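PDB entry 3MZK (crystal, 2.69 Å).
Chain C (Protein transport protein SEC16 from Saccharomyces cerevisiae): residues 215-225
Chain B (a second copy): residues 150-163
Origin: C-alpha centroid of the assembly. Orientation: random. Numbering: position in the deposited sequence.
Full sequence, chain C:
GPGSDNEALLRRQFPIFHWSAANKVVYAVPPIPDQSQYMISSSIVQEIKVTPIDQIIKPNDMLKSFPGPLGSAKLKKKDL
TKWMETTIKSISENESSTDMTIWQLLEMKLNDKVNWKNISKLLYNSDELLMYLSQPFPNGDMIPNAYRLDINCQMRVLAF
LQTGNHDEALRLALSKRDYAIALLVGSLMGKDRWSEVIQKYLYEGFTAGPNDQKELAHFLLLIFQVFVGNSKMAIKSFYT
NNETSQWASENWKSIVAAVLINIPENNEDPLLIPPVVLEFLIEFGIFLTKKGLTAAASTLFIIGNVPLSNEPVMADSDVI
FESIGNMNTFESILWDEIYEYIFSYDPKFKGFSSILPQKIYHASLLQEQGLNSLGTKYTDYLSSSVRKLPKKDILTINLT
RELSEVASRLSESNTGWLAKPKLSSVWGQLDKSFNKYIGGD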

# COMPACT_ATOMS: atom_id res chain seq x y z
N GLU C 215 6.29 33.85 10.68
CA GLU C 215 6.06 32.57 11.33
C GLU C 215 4.87 31.85 10.68
O GLU C 215 4.74 30.63 10.76
CB GLU C 215 5.78 32.78 12.82
N LEU C 216 4.00 32.63 10.03
CA LEU C 216 2.86 32.06 9.31
C LEU C 216 3.32 30.98 8.36
O LEU C 216 2.79 29.87 8.36
CB LEU C 216 2.14 33.16 8.52
CG LEU C 216 0.99 33.89 9.21
CD1 LEU C 216 0.49 35.03 8.34
CD2 LEU C 216 -0.13 32.92 9.51
N ALA C 217 4.31 31.31 7.54
CA ALA C 217 4.83 30.39 6.53
C ALA C 217 5.35 29.11 7.17
O ALA C 217 5.09 28.01 6.67
CB ALA C 217 5.92 31.06 5.71
N HIS C 218 6.09 29.25 8.26
CA HIS C 218 6.66 28.09 8.94
C HIS C 218 5.57 27.10 9.31
O HIS C 218 5.70 25.90 9.06
CB HIS C 218 7.40 28.51 10.21
CG HIS C 218 8.59 29.38 9.96
ND1 HIS C 218 8.51 30.76 9.92
CD2 HIS C 218 9.89 29.08 9.73
CE1 HIS C 218 9.70 31.26 9.68
NE2 HIS C 218 10.56 30.26 9.56
N PHE C 219 4.51 27.62 9.90
CA PHE C 219 3.43 26.77 10.39
C PHE C 219 2.73 26.06 9.24
O PHE C 219 2.61 24.83 9.24
CB PHE C 219 2.44 27.59 11.22
CG PHE C 219 1.72 26.79 12.28
CD1 PHE C 219 1.37 27.38 13.49
CD2 PHE C 219 1.39 25.46 12.07
CE1 PHE C 219 0.71 26.66 14.46
CE2 PHE C 219 0.73 24.73 13.05
CZ PHE C 219 0.39 25.33 14.25
N LEU C 220 2.29 26.83 8.24
CA LEU C 220 1.62 26.26 7.08
C LEU C 220 2.49 25.23 6.38
O LEU C 220 2.03 24.15 6.01
CB LEU C 220 1.22 27.36 6.09
CG LEU C 220 0.01 28.22 6.45
CD1 LEU C 220 -0.22 29.28 5.38
CD2 LEU C 220 -1.22 27.35 6.63
N LEU C 221 3.76 25.59 6.19
CA LEU C 221 4.71 24.71 5.53
C LEU C 221 4.76 23.35 6.21
O LEU C 221 4.68 22.31 5.56
CB LEU C 221 6.11 25.33 5.52
CG LEU C 221 7.22 24.46 4.93
CD1 LEU C 221 6.86 23.98 3.53
CD2 LEU C 221 8.52 25.24 4.91
N LEU C 222 4.87 23.37 7.54
CA LEU C 222 4.99 22.13 8.29
C LEU C 222 3.75 21.24 8.18
O LEU C 222 3.85 20.04 7.95
CB LEU C 222 5.29 22.41 9.76
CG LEU C 222 5.43 21.14 10.58
CD1 LEU C 222 6.79 21.08 11.25
CD2 LEU C 222 4.30 21.03 11.60
N ILE C 223 2.57 21.84 8.34
CA ILE C 223 1.31 21.11 8.24
C ILE C 223 1.17 20.40 6.90
O ILE C 223 0.76 19.24 6.85
CB ILE C 223 0.11 22.05 8.42
CG1 ILE C 223 0.13 22.69 9.81
CG2 ILE C 223 -1.19 21.28 8.22
CD1 ILE C 223 -1.03 23.62 10.06
N PHE C 224 1.51 21.09 5.82
CA PHE C 224 1.42 20.52 4.49
C PHE C 224 2.51 19.48 4.23
O PHE C 224 2.31 18.54 3.47
CB PHE C 224 1.46 21.62 3.43
CG PHE C 224 0.28 22.55 3.48
CD1 PHE C 224 -1.00 22.05 3.64
CD2 PHE C 224 0.46 23.92 3.40
CE1 PHE C 224 -2.09 22.90 3.70
CE2 PHE C 224 -0.63 24.77 3.46
CZ PHE C 224 -1.90 24.26 3.61
N GLN C 225 3.66 19.64 4.88
CA GLN C 225 4.74 18.67 4.73
C GLN C 225 4.37 17.35 5.39
O GLN C 225 4.61 16.28 4.84
CB GLN C 225 6.04 19.20 5.33
CG GLN C 225 6.66 20.33 4.56
CD GLN C 225 6.84 20.00 3.10
OE1 GLN C 225 7.05 18.84 2.74
NE2 GLN C 225 6.76 21.01 2.24
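Chain B (150-163) DINCQMRVLAFLQT

The chain B stretch is helical from B:Ile151 onward and lies against the chain C helix, which runs through C:Gln225 and continues later in the chain. The N-to-C directions agree to within 38°, which is also the signed crossing angle, and the axes approach to 10.5 Å. In register, B:Met155 lies beside C:Leu216 (CA to CA 7.0 Å) and B:Leu158 beside C:Leu220 (CA to CA 6.6 Å). The two stretches bury 542 Å² between them, both sides summed.

Two knobs enter holes across the interface. B:Leu158 (chi1 t, chi2 p) points toward chain C and enters a pocket formed by C:Leu216, C:Phe219, C:Leu220 and C:Ile223. B:Leu158 CD2 is 3.5 Å from C:Leu216 CD2 and 3.8 Å from C:Phe219 CB; B:Leu158 CD1 is 4.1 Å from both C:Leu220 CD2 and C:Ile223 CD1. In return, C:Leu216 fits among B:Ile151, B:Gln154, B:Met155 and B:Leu158, with C:Leu216 CD1 3.6 Å from B:Met155 CG.

B:Leu158 CD1 also sits over one face of the C:Phe219 ring, 4.2 Å from the centroid and 19° off the normal, a CH-pi contact. B:Gln162 NE2 approaches C:Phe219 CE1 obliquely at 3.7 Å.

Apolar packing continues nearly one turn past B:Leu158, where B:Leu161 CD1 meets C:Leu220 CD2 at 3.8 Å and C:Phe224 CZ at 4.0 Å, extending the contact along both helices.

No hydrogen bond joins the stretches among the modelled atoms, so the contact between them is essentially one of side-chain packing. B:Gln154 points toward chain C, with its CG 4.2 Å from C:Leu220 CD1 and its OE1 4.0 Å from C:Leu216 CD1. Within chain B, B:Asp150 caps the helix: its OD1 accepts from B:Cys153 N at 2.8 Å, satisfying an amide that has no helical acceptor in the first turn.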

# COMPACT_ATOMS: atom_id res chain seq x y z
N ASP B 150 -3.46 37.79 1.20
CA ASP B 150 -2.70 38.76 1.98
C ASP B 150 -2.47 38.23 3.40
O ASP B 150 -2.93 37.14 3.74
CB ASP B 150 -3.40 40.12 2.03
CG ASP B 150 -4.80 40.05 2.62
OD1 ASP B 150 -5.16 39.02 3.23
OD2 ASP B 150 -5.56 41.04 2.47
N ILE B 151 -1.75 38.99 4.21
CA ILE B 151 -1.44 38.56 5.57
C ILE B 151 -2.71 38.19 6.34
O ILE B 151 -2.77 37.14 6.98
CB ILE B 151 -0.62 39.62 6.35
N ASN B 152 -3.72 39.05 6.27
CA ASN B 152 -4.99 38.78 6.93
C ASN B 152 -5.56 37.42 6.57
O ASN B 152 -5.67 36.54 7.42
CB ASN B 152 -6.01 39.87 6.63
CG ASN B 152 -5.81 41.11 7.47
OD1 ASN B 152 -5.27 41.04 8.57
ND2 ASN B 152 -6.27 42.25 6.97
N CYS B 153 -5.93 37.26 5.30
CA CYS B 153 -6.50 36.00 4.83
C CYS B 153 -5.58 34.83 5.15
O CYS B 153 -6.04 33.76 5.53
CB CYS B 153 -6.75 36.05 3.32
SG CYS B 153 -7.81 37.40 2.76
N GLN B 154 -4.28 35.05 5.00
CA GLN B 154 -3.31 34.01 5.29
C GLN B 154 -3.44 33.54 6.74
O GLN B 154 -3.40 32.35 7.02
CB GLN B 154 -1.90 34.51 5.00
CG GLN B 154 -0.87 33.42 4.83
CD GLN B 154 0.47 33.97 4.45
OE1 GLN B 154 0.64 35.18 4.32
NE2 GLN B 154 1.45 33.09 4.26
N MET B 155 -3.61 34.49 7.66
CA MET B 155 -3.83 34.16 9.07
C MET B 155 -5.14 33.38 9.26
O MET B 155 -5.19 32.41 10.02
CB MET B 155 -3.84 35.41 9.94
CG MET B 155 -2.50 36.13 10.01
SD MET B 155 -2.50 37.51 11.17
CE MET B 155 -3.94 38.43 10.59
N ARG B 156 -6.19 33.81 8.58
CA ARG B 156 -7.48 33.15 8.66
C ARG B 156 -7.37 31.68 8.27
O ARG B 156 -7.89 30.80 8.96
CB ARG B 156 -8.51 33.85 7.78
CG ARG B 156 -8.91 35.23 8.27
CD ARG B 156 -10.08 35.79 7.46
NE ARG B 156 -11.28 34.97 7.56
CZ ARG B 156 -12.17 35.04 8.55
NH1 ARG B 156 -12.00 35.90 9.54
NH2 ARG B 156 -13.23 34.25 8.54
N VAL B 157 -6.69 31.42 7.16
CA VAL B 157 -6.50 30.06 6.68
C VAL B 157 -5.78 29.19 7.71
O VAL B 157 -6.16 28.05 7.96
CB VAL B 157 -5.71 30.03 5.36
CG1 VAL B 157 -5.38 28.61 4.98
CG2 VAL B 157 -6.51 30.71 4.27
N LEU B 158 -4.73 29.74 8.32
CA LEU B 158 -3.99 29.01 9.33
C LEU B 158 -4.90 28.69 10.51
O LEU B 158 -4.98 27.54 10.95
CB LEU B 158 -2.76 29.78 9.79
CG LEU B 158 -1.95 29.11 10.91
CD1 LEU B 158 -1.76 27.63 10.64
CD2 LEU B 158 -0.61 29.81 11.09
N ALA B 159 -5.58 29.71 11.02
CA ALA B 159 -6.53 29.53 12.12
C ALA B 159 -7.60 28.49 11.78
O ALA B 159 -7.97 27.67 12.60
CB ALA B 159 -7.16 30.85 12.52
N PHE B 160 -8.09 28.54 10.54
CA PHE B 160 -9.07 27.57 10.07
C PHE B 160 -8.51 26.16 10.18
O PHE B 160 -9.20 25.25 10.63
CB PHE B 160 -9.47 27.87 8.63
CG PHE B 160 -10.67 28.77 8.51
CD1 PHE B 160 -11.74 28.64 9.38
CD2 PHE B 160 -10.72 29.74 7.53
CE1 PHE B 160 -12.84 29.47 9.26
CE2 PHE B 160 -11.82 30.57 7.41
CZ PHE B 160 -12.88 30.43 8.28
N LEU B 161 -7.26 25.98 9.76
CA LEU B 161 -6.62 24.68 9.80
C LEU B 161 -6.32 24.24 11.22
O LEU B 161 -6.42 23.05 11.55
CB LEU B 161 -5.34 24.69 8.96
CG LEU B 161 -5.55 24.86 7.46
CD1 LEU B 161 -4.22 24.94 6.74
CD2 LEU B 161 -6.39 23.72 6.91
N GLN B 162 -5.94 25.19 12.07
CA GLN B 162 -5.69 24.91 13.48
C GLN B 162 -6.94 24.45 14.20
O GLN B 162 -6.86 23.87 15.28
CB GLN B 162 -5.12 26.14 14.18
CG GLN B 162 -3.70 26.49 13.77
CD GLN B 162 -3.09 27.54 14.68
OE1 GLN B 162 -2.96 28.70 14.29
NE2 GLN B 162 -2.72 27.13 15.89
N THR B 163 -8.10 24.71 13.59
CA THR B 163 -9.38 24.30 14.17
C THR B 163 -9.98 23.11 13.44
O THR B 163 -11.06 22.63 13.78
CB THR B 163 -10.39 25.47 14.20
OG1 THR B 163 -10.49 26.04 12.89
CG2 THR B 163 -9.94 26.53 15.17